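Local coordinates for protein inactive glucansucrase (Lactobacillus reuteri, PDB 5JBD) that is an inactive form of a glucansucrase, a family 70 glycosyl hydrolase built round a TIM-type barrel, and carries a bound calcium ion, at residues Y216-R221 with I821-A826; T222-A227 with A327-N332; D233-L238 with G322-A327; R281-D286 with Q745-M750; Q338-S343 with E381-W386. All blocks are in the same frame, centred on the assembly; numbering follows the deposited sequence.

Interaction 1 of 5, residues Y216-R221 with I821-A826; sequences YRLMNR and ISTGVA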
# COMPACT_ATOMS: atom_id res chain seq x y z
N TYR A 216 4.60 -24.90 -0.33
CA TYR A 216 5.41 -23.69 -0.22
C TYR A 216 4.96 -22.88 0.99
O TYR A 216 5.12 -23.35 2.11
CB TYR A 216 5.41 -22.96 -1.57
CG TYR A 216 6.13 -23.83 -2.57
CD1 TYR A 216 7.52 -23.86 -2.61
CD2 TYR A 216 5.44 -24.69 -3.42
CE1 TYR A 216 8.21 -24.69 -3.47
CE2 TYR A 216 6.12 -25.53 -4.31
CZ TYR A 216 7.50 -25.53 -4.33
OH TYR A 216 8.20 -26.35 -5.19
N ARG A 217 4.37 -21.70 0.80
CA ARG A 217 4.06 -20.82 1.91
C ARG A 217 5.28 -20.59 2.83
O ARG A 217 5.15 -20.63 4.06
CB ARG A 217 2.82 -21.31 2.70
CG ARG A 217 1.51 -21.31 1.90
CD ARG A 217 0.26 -21.45 2.78
NE ARG A 217 -0.98 -21.38 2.00
CZ ARG A 217 -1.85 -22.38 1.77
NH1 ARG A 217 -1.69 -23.60 2.29
NH2 ARG A 217 -2.92 -22.15 1.01
N LEU A 218 6.45 -20.38 2.24
CA LEU A 218 7.64 -20.04 3.03
C LEU A 218 7.44 -18.60 3.44
O LEU A 218 7.47 -17.70 2.60
CB LEU A 218 8.93 -20.20 2.22
CG LEU A 218 9.20 -21.60 1.65
CD1 LEU A 218 10.57 -21.66 1.00
CD2 LEU A 218 9.06 -22.70 2.69
N MET A 219 7.13 -18.38 4.71
CA MET A 219 6.80 -17.03 5.20
C MET A 219 8.03 -16.36 5.83
O MET A 219 8.89 -17.03 6.36
CB MET A 219 5.66 -17.08 6.20
CG MET A 219 4.36 -17.55 5.57
SD MET A 219 2.98 -17.44 6.71
CE MET A 219 2.69 -15.70 6.83
N ASN A 220 8.07 -15.05 5.73
CA ASN A 220 9.09 -14.22 6.37
C ASN A 220 10.48 -14.43 5.75
O ASN A 220 11.49 -14.16 6.41
CB ASN A 220 9.13 -14.44 7.90
CG ASN A 220 7.75 -14.38 8.53
OD1 ASN A 220 7.09 -13.34 8.53
ND2 ASN A 220 7.31 -15.49 9.07
N ARG A 221 10.54 -14.84 4.48
CA ARG A 221 11.81 -14.95 3.76
C ARG A 221 12.12 -13.59 3.16
O ARG A 221 12.36 -13.45 1.95
CB ARG A 221 11.76 -16.05 2.70
CG ARG A 221 11.50 -17.45 3.25
CD ARG A 221 12.52 -17.87 4.30
NE ARG A 221 12.48 -19.31 4.53
CZ ARG A 221 13.20 -20.23 3.88
NH1 ARG A 221 14.10 -19.92 2.94
NH2 ARG A 221 13.02 -21.51 4.19
N ILE A 821 16.71 -18.63 -4.22
CA ILE A 821 17.37 -18.82 -2.92
C ILE A 821 16.43 -19.46 -1.90
O ILE A 821 16.78 -20.45 -1.28
CB ILE A 821 17.94 -17.48 -2.34
CG1 ILE A 821 19.06 -16.95 -3.27
CG2 ILE A 821 18.47 -17.66 -0.92
CD1 ILE A 821 19.78 -15.66 -2.88
N SER A 822 15.25 -18.89 -1.72
CA SER A 822 14.37 -19.33 -0.63
C SER A 822 13.90 -20.77 -0.82
O SER A 822 13.81 -21.50 0.16
CB SER A 822 13.19 -18.38 -0.43
OG SER A 822 12.13 -18.60 -1.36
N THR A 823 13.66 -21.18 -2.07
CA THR A 823 13.10 -22.53 -2.38
C THR A 823 14.09 -23.56 -2.91
O THR A 823 13.84 -24.76 -2.79
CB THR A 823 12.00 -22.44 -3.44
OG1 THR A 823 12.54 -21.84 -4.63
CG2 THR A 823 10.85 -21.63 -2.92
N GLY A 824 15.17 -23.09 -3.53
CA GLY A 824 16.09 -23.96 -4.25
C GLY A 824 15.55 -24.51 -5.57
O GLY A 824 16.16 -25.42 -6.13
N VAL A 825 14.44 -23.96 -6.09
CA VAL A 825 13.90 -24.34 -7.40
C VAL A 825 13.63 -23.11 -8.26
O VAL A 825 13.52 -21.99 -7.74
CB VAL A 825 12.63 -25.22 -7.30
CG1 VAL A 825 12.93 -26.52 -6.57
CG2 VAL A 825 11.48 -24.49 -6.63
N ALA A 826 13.55 -23.33 -9.58
CA ALA A 826 13.33 -22.23 -10.52
C ALA A 826 11.85 -21.87 -10.58
O ALA A 826 10.99 -22.71 -10.30
CB ALA A 826 13.83 -22.59 -11.90
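Arg221 lies against Ser822, where two loops far apart in sequence meet near the surface. Arg221 CB and CG each pass 4.2 Å from Ser822 CB. The chain bends at chi2 (-57°), which turns CD away from a fully extended course. Further out, Arg221 NH1 stands 3.8 Å from Ser822 CB. Arg221 NH1 is 3.2 Å from Ser822 O, an approach oblique to the guanidinium. Leu218 CD1 sits over one face of the guanidinium, towards its rim. Leu218 CD1 is also 3.4 Å from Ser822 O and 3.9 Å from Thr823 CG2. Tyr216 crosses Thr823 at about a right angle, with Tyr216 CD1 4.0 Å from Thr823 CG2. The Tyr216 hydroxyl meets Val825 tip to tip, OH to CG2. Thr823 OG1 accepts from Val825 N at 3.2 Å, an ST turn that shapes the 821-826 loop. The contact joins the loop before strand 242-244 to the loop before strand 841-845, both strands of one antiparallel sheet. Methyl packing does much of the work here. The clear polar bonds lead outside the pair: Arg221 NH1 to Gln226 O of its own loop, Ser822 OG to Asp289 and to Asp291 of helix 291-304.

Interaction 2 of 5, residues T222-A227 with A327-N332; sequences TINNQA and AAQMLN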
# COMPACT_ATOMS: atom_id res chain seq x y z
N THR A 222 12.18 -12.61 4.05
CA THR A 222 12.15 -11.19 3.76
C THR A 222 13.52 -10.59 4.03
O THR A 222 14.16 -10.96 5.02
CB THR A 222 11.13 -10.49 4.65
OG1 THR A 222 11.30 -10.93 6.02
CG2 THR A 222 9.70 -10.84 4.18
N ILE A 223 13.95 -9.70 3.15
CA ILE A 223 15.24 -8.98 3.28
C ILE A 223 16.39 -9.98 3.47
O ILE A 223 16.49 -10.93 2.66
CB ILE A 223 15.19 -7.85 4.36
CG1 ILE A 223 13.83 -7.15 4.38
CG2 ILE A 223 16.27 -6.81 4.08
CD1 ILE A 223 13.76 -5.99 5.36
N ASN A 224 17.21 -9.85 4.52
CA ASN A 224 18.32 -10.78 4.75
C ASN A 224 17.91 -12.17 5.24
O ASN A 224 18.76 -13.05 5.31
CB ASN A 224 19.37 -10.17 5.69
CG ASN A 224 19.97 -8.89 5.12
OD1 ASN A 224 20.71 -8.93 4.13
ND2 ASN A 224 19.60 -7.75 5.69
N ASN A 225 16.63 -12.41 5.52
CA ASN A 225 16.16 -13.76 5.86
C ASN A 225 15.66 -14.58 4.65
O ASN A 225 15.00 -15.60 4.82
CB ASN A 225 15.08 -13.72 6.94
CG ASN A 225 14.96 -15.03 7.70
OD1 ASN A 225 15.96 -15.69 8.00
ND2 ASN A 225 13.73 -15.45 7.96
N GLN A 226 16.03 -14.17 3.44
CA GLN A 226 15.65 -14.88 2.21
C GLN A 226 15.96 -16.37 2.29
O GLN A 226 15.13 -17.20 1.88
CB GLN A 226 16.35 -14.24 1.00
CG GLN A 226 15.94 -14.77 -0.37
CD GLN A 226 16.63 -14.03 -1.50
OE1 GLN A 226 17.48 -13.18 -1.26
NE2 GLN A 226 16.29 -14.37 -2.74
N ALA A 227 17.13 -16.73 2.82
CA ALA A 227 17.54 -18.13 2.94
C ALA A 227 17.10 -18.81 4.25
O ALA A 227 17.45 -19.95 4.47
CB ALA A 227 19.05 -18.25 2.75
N ALA A 327 17.87 -3.69 4.39
CA ALA A 327 17.77 -3.81 2.95
C ALA A 327 18.97 -3.23 2.21
O ALA A 327 19.25 -3.67 1.09
CB ALA A 327 16.48 -3.16 2.45
N ALA A 328 19.66 -2.24 2.79
CA ALA A 328 20.85 -1.68 2.15
C ALA A 328 21.93 -2.76 1.98
O ALA A 328 22.43 -2.96 0.86
CB ALA A 328 21.39 -0.48 2.93
N GLN A 329 22.26 -3.44 3.06
CA GLN A 329 23.22 -4.54 3.05
C GLN A 329 22.82 -5.62 2.02
O GLN A 329 23.64 -6.04 1.19
CB GLN A 329 23.34 -5.13 4.47
CG GLN A 329 24.30 -6.29 4.64
CD GLN A 329 25.70 -5.80 4.92
OE1 GLN A 329 26.57 -5.94 4.09
NE2 GLN A 329 25.90 -5.19 6.09
N MET A 330 21.56 -6.05 2.07
CA MET A 330 21.01 -7.03 1.13
C MET A 330 21.26 -6.62 -0.31
O MET A 330 21.79 -7.41 -1.10
CB MET A 330 19.50 -7.21 1.32
CG MET A 330 18.90 -8.24 0.37
SD MET A 330 17.11 -8.22 0.32
CE MET A 330 16.68 -6.65 -0.39
N LEU A 331 20.86 -5.41 -0.64
CA LEU A 331 21.01 -4.91 -2.01
C LEU A 331 22.48 -4.80 -2.45
O LEU A 331 22.81 -5.17 -3.58
CB LEU A 331 20.25 -3.59 -2.20
CG LEU A 331 18.71 -3.77 -2.19
CD1 LEU A 331 18.02 -2.42 -2.01
CD2 LEU A 331 18.20 -4.47 -3.46
N ASN A 332 23.35 -4.32 -1.56
CA ASN A 332 24.80 -4.27 -1.87
C ASN A 332 25.38 -5.65 -2.19
O ASN A 332 26.10 -5.81 -3.18
CB ASN A 332 25.58 -3.60 -0.72
CG ASN A 332 25.32 -2.11 -0.63
OD1 ASN A 332 25.10 -1.43 -1.63
ND2 ASN A 332 25.41 -1.59 0.58
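Met330 reaches Ile223 through an extended chain. Its CG stands anti to the backbone N (chi1 -179°), and chi2, also extended, carries SD to Ile223. The chain bends only at chi3 (66°), where CE turns aside. In Ile223, CG2 is the branch anti to the backbone N, and it is the one that meets Ala327. The helix is 326-333, which links strands 319-320 and 340-341 of the barrel sheet. Its partner is an irregular loop between strands 193-197 and 242-244 of the six-stranded antiparallel sheet. The contact is therefore buried packing between the barrel and that sheet's long loop. Ile223 CG2 lies against the first turn of the helix, 3.5 Å from Ala327 N and 4.0 Å from Ala327 CB. One turn on, Met330 SD comes within 3.6 Å of Ile223 CA and 4.1 Å of Ile223 CG2. Ile223 has an unusual backbone, with phi at 54°. Its side chain also packs on Asp233, Ser235 and His324. Asn224 follows in a short 3-10 turn. Its ND2 turns to Gly326 O and to Asp233 OD2, and both are hydrogen bonds. The first ties the loop to the N-terminal end of the same helix. Within the loop, Asn225 N donates to Thr222 O. On the other branch of its amide, Asn224 OD1 rests on aliphatic hydrogens of the helix, 3.5 Å from Met330 CB and 3.6 Å from Met330 CA.

Interaction 3 of 5, residues D233-L238 with G322-A327; sequences DNSPEL and GYHSGA. With CA (calcium ion), chain C.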
# COMPACT_ATOMS: atom_id res chain seq x y z
N ASP A 233 16.64 -8.69 10.57
CA ASP A 233 15.68 -7.62 10.23
C ASP A 233 14.31 -7.80 10.87
O ASP A 233 13.63 -6.82 11.19
CB ASP A 233 15.49 -7.53 8.72
CG ASP A 233 16.78 -7.41 7.98
OD1 ASP A 233 17.47 -6.39 8.16
OD2 ASP A 233 17.13 -8.36 7.24
N ASN A 234 13.89 -9.05 11.03
CA ASN A 234 12.57 -9.40 11.53
C ASN A 234 11.47 -8.65 10.80
O ASN A 234 10.57 -8.11 11.44
CB ASN A 234 12.50 -9.18 13.05
CG ASN A 234 11.30 -9.85 13.69
OD1 ASN A 234 11.00 -11.03 13.40
ND2 ASN A 234 10.61 -9.13 14.56
N SER A 235 11.53 -8.64 9.46
CA SER A 235 10.52 -7.95 8.65
C SER A 235 9.34 -8.90 8.35
O SER A 235 9.57 -10.02 7.88
CB SER A 235 11.13 -7.44 7.34
OG SER A 235 10.27 -6.48 6.76
N PRO A 236 8.10 -8.47 8.63
CA PRO A 236 6.96 -9.41 8.60
C PRO A 236 6.44 -9.76 7.21
O PRO A 236 6.49 -8.94 6.29
CB PRO A 236 5.87 -8.66 9.39
CG PRO A 236 6.17 -7.22 9.15
CD PRO A 236 7.67 -7.13 9.09
N GLU A 237 5.91 -10.98 7.09
CA GLU A 237 5.28 -11.43 5.85
C GLU A 237 3.96 -10.70 5.59
O GLU A 237 3.64 -10.39 4.43
CB GLU A 237 5.01 -12.93 5.90
CG GLU A 237 4.44 -13.53 4.60
CD GLU A 237 5.38 -13.34 3.43
OE1 GLU A 237 6.52 -13.84 3.55
OE2 GLU A 237 5.01 -12.67 2.44
N LEU A 238 3.20 -10.43 6.65
CA LEU A 238 1.81 -9.97 6.52
C LEU A 238 1.62 -8.49 6.84
O LEU A 238 2.15 -7.98 7.84
CB LEU A 238 0.91 -10.81 7.43
CG LEU A 238 1.00 -12.33 7.26
CD1 LEU A 238 0.12 -13.06 8.26
CD2 LEU A 238 0.65 -12.76 5.84
N GLY A 322 10.77 0.56 1.32
CA GLY A 322 10.94 -0.12 2.60
C GLY A 322 11.49 0.77 3.70
O GLY A 322 12.15 1.75 3.42
N TYR A 323 11.19 0.39 4.94
CA TYR A 323 11.53 1.14 6.14
C TYR A 323 12.53 0.36 7.04
O TYR A 323 12.79 0.75 8.18
CB TYR A 323 10.24 1.51 6.91
CG TYR A 323 9.38 2.52 6.16
CD1 TYR A 323 8.43 2.11 5.23
CD2 TYR A 323 9.53 3.89 6.37
CE1 TYR A 323 7.64 3.03 4.54
CE2 TYR A 323 8.75 4.82 5.68
CZ TYR A 323 7.81 4.39 4.76
OH TYR A 323 7.04 5.31 4.07
N HIS A 324 13.12 -0.71 6.50
CA HIS A 324 14.14 -1.52 7.19
C HIS A 324 15.52 -1.27 6.59
O HIS A 324 15.78 -1.63 5.43
CB HIS A 324 13.82 -3.00 7.06
CG HIS A 324 12.62 -3.42 7.83
ND1 HIS A 324 11.34 -3.26 7.35
CD2 HIS A 324 12.49 -3.99 9.06
CE1 HIS A 324 10.48 -3.71 8.24
NE2 HIS A 324 11.15 -4.16 9.28
N SER A 325 16.41 -0.68 7.38
CA SER A 325 17.76 -0.35 6.95
C SER A 325 18.60 -1.55 6.54
O SER A 325 19.55 -1.39 5.76
CB SER A 325 18.50 0.48 8.01
OG SER A 325 18.65 -0.22 9.23
N GLY A 326 18.27 -2.75 7.04
CA GLY A 326 18.92 -3.98 6.58
C GLY A 326 18.84 -4.28 5.09
O GLY A 326 19.68 -5.03 4.56
N ALA A 327 17.87 -3.69 4.39
CA ALA A 327 17.77 -3.81 2.95
C ALA A 327 18.97 -3.23 2.21
O ALA A 327 19.25 -3.67 1.09
CB ALA A 327 16.48 -3.16 2.45
CA CA C . 3.64 -10.83 2.15
O HOH W 1 16.46 -3.84 9.00
O HOH W 2 10.99 -5.44 12.05
O HOH W 3 3.23 -11.42 -0.15
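Ser235 sets its CB and OG over one face of the His324 imidazole. Ser235 OG lies above the plane towards the rim, 3.1 Å from His324 CE1. Ser235 CB makes a CH-pi contact, 3.9 Å from the His324 ring centroid and 14° off the ring normal. The hydroxyl also hydrogen-bonds to Asp286 O. Asp286 grips the ring as well, through a bond between its OD2 and His324 ND1. At the other nitrogen, a water in the ring plane bonds to NE2 and donates to Asn234 O. Asp233 meets Gly326. Asp233 OD1 comes 3.2 Å from Gly326 CA, an approach made possible because glycine has no side chain there. A second water closes the gap, donating to Asp233 OD1 at 2.9 Å and accepting from Gly326 N, while Asp233 OD2 accepts from Asn224 ND2. The loop 233-238 then runs on to the calcium ion. Glu237 O and OE2 each bind the calcium ion at 2.3 Å. A water, Asp243, Asn287 and Asn751 complete the site. One short loop thus joins the calcium site to the barrel loop that holds His324. With ND1 and NE2 both bonded and Ser235 on a face, the ring's rotation is well defined. The carboxylate of Asp286 would probably polarise it.

Interaction 4 of 5, residues R281-D286 with Q745-M750; sequences RVDAAD and QEDIVM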
# COMPACT_ATOMS: atom_id res chain seq x y z
N ARG A 281 8.60 1.02 -9.22
CA ARG A 281 8.65 1.31 -7.81
C ARG A 281 8.06 0.08 -7.14
O ARG A 281 6.90 -0.26 -7.39
CB ARG A 281 7.85 2.59 -7.50
CG ARG A 281 7.85 3.03 -6.05
CD ARG A 281 6.78 2.32 -5.23
NE ARG A 281 6.55 2.92 -3.91
CZ ARG A 281 5.66 2.47 -3.02
NH1 ARG A 281 4.91 1.42 -3.29
NH2 ARG A 281 5.50 3.10 -1.87
N VAL A 282 8.84 -0.61 -6.31
CA VAL A 282 8.43 -1.91 -5.79
C VAL A 282 7.77 -1.78 -4.41
O VAL A 282 8.44 -1.53 -3.40
CB VAL A 282 9.60 -2.90 -5.75
CG1 VAL A 282 9.13 -4.27 -5.29
CG2 VAL A 282 10.26 -3.00 -7.13
N ASP A 283 6.44 -1.92 -4.39
CA ASP A 283 5.67 -1.78 -3.15
C ASP A 283 5.95 -2.92 -2.19
O ASP A 283 6.05 -4.09 -2.60
CB ASP A 283 4.17 -1.79 -3.48
CG ASP A 283 3.30 -1.54 -2.26
OD1 ASP A 283 3.40 -0.45 -1.64
OD2 ASP A 283 2.51 -2.45 -1.93
N ALA A 284 6.08 -2.59 -0.91
CA ALA A 284 6.20 -3.61 0.16
C ALA A 284 7.36 -4.59 -0.05
O ALA A 284 7.26 -5.80 0.20
CB ALA A 284 4.87 -4.36 0.31
N ALA A 285 8.49 -4.06 -0.53
CA ALA A 285 9.66 -4.89 -0.84
C ALA A 285 10.24 -5.60 0.38
O ALA A 285 10.95 -6.59 0.20
CB ALA A 285 10.73 -4.09 -1.53
N ASP A 286 9.92 -5.13 1.59
CA ASP A 286 10.32 -5.81 2.82
C ASP A 286 9.36 -6.90 3.29
O ASP A 286 9.63 -7.55 4.30
CB ASP A 286 10.51 -4.83 4.01
CG ASP A 286 11.49 -3.66 3.71
OD1 ASP A 286 12.27 -3.74 2.75
OD2 ASP A 286 11.45 -2.66 4.49
N GLN A 745 8.01 5.02 -14.17
CA GLN A 745 7.92 3.78 -13.39
C GLN A 745 6.50 3.51 -12.93
O GLN A 745 5.74 4.43 -12.68
CB GLN A 745 8.84 3.81 -12.17
CG GLN A 745 10.33 3.87 -12.52
CD GLN A 745 10.84 5.28 -12.85
OE1 GLN A 745 10.41 6.27 -12.26
NE2 GLN A 745 11.74 5.36 -13.82
N GLU A 746 6.15 2.23 -12.84
CA GLU A 746 4.85 1.82 -12.28
C GLU A 746 5.09 1.24 -10.91
O GLU A 746 6.06 0.52 -10.68
CB GLU A 746 4.13 0.79 -13.18
CG GLU A 746 2.90 0.11 -12.58
CD GLU A 746 1.72 1.04 -12.25
OE1 GLU A 746 1.92 2.26 -11.98
OE2 GLU A 746 0.58 0.52 -12.23
N ASP A 747 4.19 1.58 -10.00
CA ASP A 747 4.11 1.00 -8.68
C ASP A 747 3.59 -0.42 -8.83
O ASP A 747 2.41 -0.61 -9.13
CB ASP A 747 3.13 1.84 -7.83
CG ASP A 747 3.41 1.79 -6.35
OD1 ASP A 747 3.79 0.72 -5.86
OD2 ASP A 747 3.24 2.86 -5.68
N ILE A 748 4.47 -1.40 -8.65
CA ILE A 748 4.11 -2.82 -8.82
C ILE A 748 3.88 -3.40 -7.43
O ILE A 748 4.67 -3.15 -6.52
CB ILE A 748 5.14 -3.63 -9.66
CG1 ILE A 748 4.61 -5.05 -9.95
CG2 ILE A 748 6.53 -3.69 -9.00
CD1 ILE A 748 5.46 -5.84 -10.91
N VAL A 749 2.79 -4.17 -7.28
CA VAL A 749 2.25 -4.53 -5.97
C VAL A 749 2.08 -6.04 -5.85
O VAL A 749 1.00 -6.57 -6.11
CB VAL A 749 0.89 -3.84 -5.73
CG1 VAL A 749 0.36 -4.12 -4.32
CG2 VAL A 749 1.02 -2.34 -5.97
N MET A 750 3.16 -6.72 -5.45
CA MET A 750 3.17 -8.19 -5.33
C MET A 750 2.71 -8.71 -3.97
O MET A 750 2.50 -9.92 -3.83
CB MET A 750 4.57 -8.76 -5.64
CG MET A 750 4.95 -8.67 -7.12
SD MET A 750 6.63 -9.23 -7.52
CE MET A 750 7.56 -7.73 -7.16
O HOH W 4 5.65 -5.44 -5.12
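Arg281 NH1 forms a salt bridge with Asp747 OD1 across two parallel strands, at 2.9 Å. Arg281 NH1 also bonds Asp283 OD1 at 2.9 Å, so one guanidinium arm holds two carboxylates. The strands are 279-282 and 743-748, neighbours in the parallel eight-stranded sheet of the TIM-type barrel. The two bonds differ in shape. Asp283 offers its anti lone pair and lies close to the guanidinium plane. Asp747 is met on its syn side and is tilted from that plane, the two flat groups standing 64° apart. Asp747 OD2 lies over a face of the guanidinium and is hydrogen-bonded to Tyr707 and Trp690. Arg281 and Asp747 run side by side. In Arg281, CG is anti to the backbone N, and the bend at chi2 (-84°) turns CD aside, to 3.4 Å from Asp747 OD1. Three backbone bonds set the parallel register: Arg281 N to Glu746 O, Ile748 N to Arg281 O, and Asp283 N to Ile748 O. A type II turn from Val282 to Ala285 follows. Asp283 OD2 is bonded to a glycerol molecule and lies 3.6 Å from Val749 CG1. On the other face of the sheet, Val282 and Ile748 pack against helix 291-304. There Val282 CG2 is 4.2 Å from Ile748 CG2. Met750 N donates to a water at 2.8 Å, and Met750 CE touches Val282 CG1.

Interaction 5 of 5, residues Q338-S343 with E381-W386; sequences QLYMDS and EATPNW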
# COMPACT_ATOMS: atom_id res chain seq x y z
N GLN A 338 18.00 -2.92 -7.50
CA GLN A 338 17.10 -1.77 -7.29
C GLN A 338 17.71 -0.81 -6.28
O GLN A 338 18.60 -1.21 -5.53
CB GLN A 338 15.75 -2.25 -6.75
CG GLN A 338 15.02 -3.23 -7.66
CD GLN A 338 15.28 -4.69 -7.34
OE1 GLN A 338 15.50 -5.07 -6.18
NE2 GLN A 338 15.21 -5.53 -8.38
N LEU A 339 17.21 0.42 -6.23
CA LEU A 339 17.62 1.38 -5.20
C LEU A 339 17.02 1.05 -3.83
O LEU A 339 15.87 0.62 -3.73
CB LEU A 339 17.20 2.80 -5.57
CG LEU A 339 17.64 3.34 -6.93
CD1 LEU A 339 17.26 4.81 -7.04
CD2 LEU A 339 19.13 3.13 -7.13
N TYR A 340 17.83 1.26 -2.80
CA TYR A 340 17.42 1.17 -1.40
C TYR A 340 16.68 2.46 -0.98
O TYR A 340 17.13 3.56 -1.31
CB TYR A 340 18.68 0.96 -0.49
CG TYR A 340 18.42 1.26 0.96
CD1 TYR A 340 17.66 0.40 1.72
CD2 TYR A 340 18.91 2.43 1.56
CE1 TYR A 340 17.36 0.69 3.05
CE2 TYR A 340 18.63 2.71 2.89
CZ TYR A 340 17.84 1.85 3.63
OH TYR A 340 17.52 2.12 4.94
N MET A 341 15.58 2.35 -0.23
CA MET A 341 14.87 3.56 0.27
C MET A 341 15.48 4.04 1.59
O MET A 341 15.39 3.35 2.61
CB MET A 341 13.37 3.30 0.46
CG MET A 341 12.56 4.57 0.70
SD MET A 341 10.77 4.38 0.54
CE MET A 341 10.27 4.24 2.25
N ASP A 342 16.08 5.22 1.57
CA ASP A 342 16.75 5.79 2.76
C ASP A 342 15.74 6.44 3.71
O ASP A 342 15.67 7.67 3.83
CB ASP A 342 17.86 6.77 2.32
CG ASP A 342 18.72 7.27 3.48
OD1 ASP A 342 18.73 6.67 4.59
OD2 ASP A 342 19.42 8.26 3.27
N SER A 343 14.96 5.61 4.39
CA SER A 343 13.96 6.10 5.33
C SER A 343 14.58 6.84 6.51
O SER A 343 13.96 7.75 7.07
CB SER A 343 13.05 4.95 5.82
OG SER A 343 13.73 4.02 6.62
N GLU A 381 30.74 4.37 -4.02
CA GLU A 381 30.96 3.81 -2.67
C GLU A 381 29.67 3.75 -1.85
O GLU A 381 29.49 2.81 -1.07
CB GLU A 381 32.01 4.63 -1.91
CG GLU A 381 33.38 4.57 -2.55
CD GLU A 381 34.50 5.13 -1.69
OE1 GLU A 381 34.26 5.95 -0.76
OE2 GLU A 381 35.66 4.76 -1.99
N ALA A 382 28.81 4.74 -1.98
CA ALA A 382 27.59 4.80 -1.20
C ALA A 382 26.60 3.76 -1.70
O ALA A 382 26.65 3.35 -2.86
CB ALA A 382 26.97 6.19 -1.29
N THR A 383 25.70 3.34 -0.83
CA THR A 383 24.59 2.49 -1.23
C THR A 383 23.62 3.26 -2.14
O THR A 383 23.06 4.28 -1.70
CB THR A 383 23.83 2.00 0.00
OG1 THR A 383 24.74 1.32 0.86
CG2 THR A 383 22.67 1.06 -0.39
N PRO A 384 23.44 2.80 -3.41
CA PRO A 384 22.47 3.45 -4.32
C PRO A 384 21.11 3.54 -3.69
O PRO A 384 20.56 2.52 -3.25
CB PRO A 384 22.45 2.51 -5.55
CG PRO A 384 23.79 1.88 -5.54
CD PRO A 384 24.13 1.68 -4.10
N ASN A 385 20.58 4.75 -3.56
CA ASN A 385 19.40 4.96 -2.73
C ASN A 385 18.50 6.07 -3.25
O ASN A 385 18.94 6.93 -4.03
CB ASN A 385 19.78 5.25 -1.27
CG ASN A 385 20.41 6.61 -1.10
OD1 ASN A 385 19.71 7.61 -0.86
ND2 ASN A 385 21.71 6.67 -1.26
N TRP A 386 17.24 6.03 -2.83
CA TRP A 386 16.27 7.10 -3.06
C TRP A 386 15.79 7.64 -1.70
O TRP A 386 15.76 6.90 -0.71
CB TRP A 386 15.10 6.68 -3.97
CG TRP A 386 14.20 5.56 -3.54
CD1 TRP A 386 14.57 4.27 -3.25
CD2 TRP A 386 12.77 5.60 -3.46
NE1 TRP A 386 13.45 3.52 -2.94
CE2 TRP A 386 12.34 4.30 -3.08
CE3 TRP A 386 11.82 6.60 -3.66
CZ2 TRP A 386 10.99 3.99 -2.90
CZ3 TRP A 386 10.47 6.29 -3.48
CH2 TRP A 386 10.07 4.99 -3.09
O HOH W 5 20.81 -0.26 -3.95
O HOH W 6 19.98 9.65 1.02
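Met341 lies across Trp386 as a ridge over a flat floor. Met341 CB is 3.4 Å from Trp386 NE1. CG sits over the face of the five-membered ring, a CH-pi contact. Met341 SD then meets the six-membered ring obliquely, 3.5 Å from Trp386 CZ2, a Met-aromatic contact. Chi1 (61°) puts Trp386 CG between the backbone N and the carbonyl carbon, and chi2 (-58°) turns the ring plane under Met341. Leu339 fills the angle between Pro384 and the indole. Leu339 CD2 is 3.7 Å from Pro384 CB, and Leu339 CB is 3.8 Å from Trp386 CD1. On the other face of the sheet, Tyr340 settles beside Thr383 CG2 and Asn385 CB. Strands 340-341 and 385-388 are parallel neighbours in the barrel. Tyr340 N bonds to Pro384 O, Trp386 N to Tyr340 O, and Asp342 N to Trp386 O at 2.9 Å. Asn385 ND2 donates almost straight to Thr383 O, at 175°, which pins the amide. A water bridges Asn385 OD1 and Asp342 OD2, and Asp342 OD2 is also hydrogen-bonded to Ser369 OG. Trp386 NE1 bonds to Asn320 O. The indole's one polar atom is thus satisfied by strand 319-320, while Leu339 and Met341 pack on its carbons.

Overall arrangement
Interaction 1 opens first, at 216-221, and closes last, at 821-826, so its loop encloses all the others. Interaction 2 begins next, at 222-227, and closes on helix 326-333. Interaction 3 nests inside it, and the two share Ala327. Interaction 4 starts at 281-286, within both loops, but closes only at 745-750, so it crosses interactions 2 and 3. Interaction 5 comes after 2 and 3 in series and nests inside 4. Interactions 1 to 3 line up along the long loop between strands 193-197 and 242-244. They tie it to the 821-826 loop and to helix 326-333 with the barrel loop before it. Interactions 4 and 5 join strands of the barrel sheet, their centres about 15 Å apart.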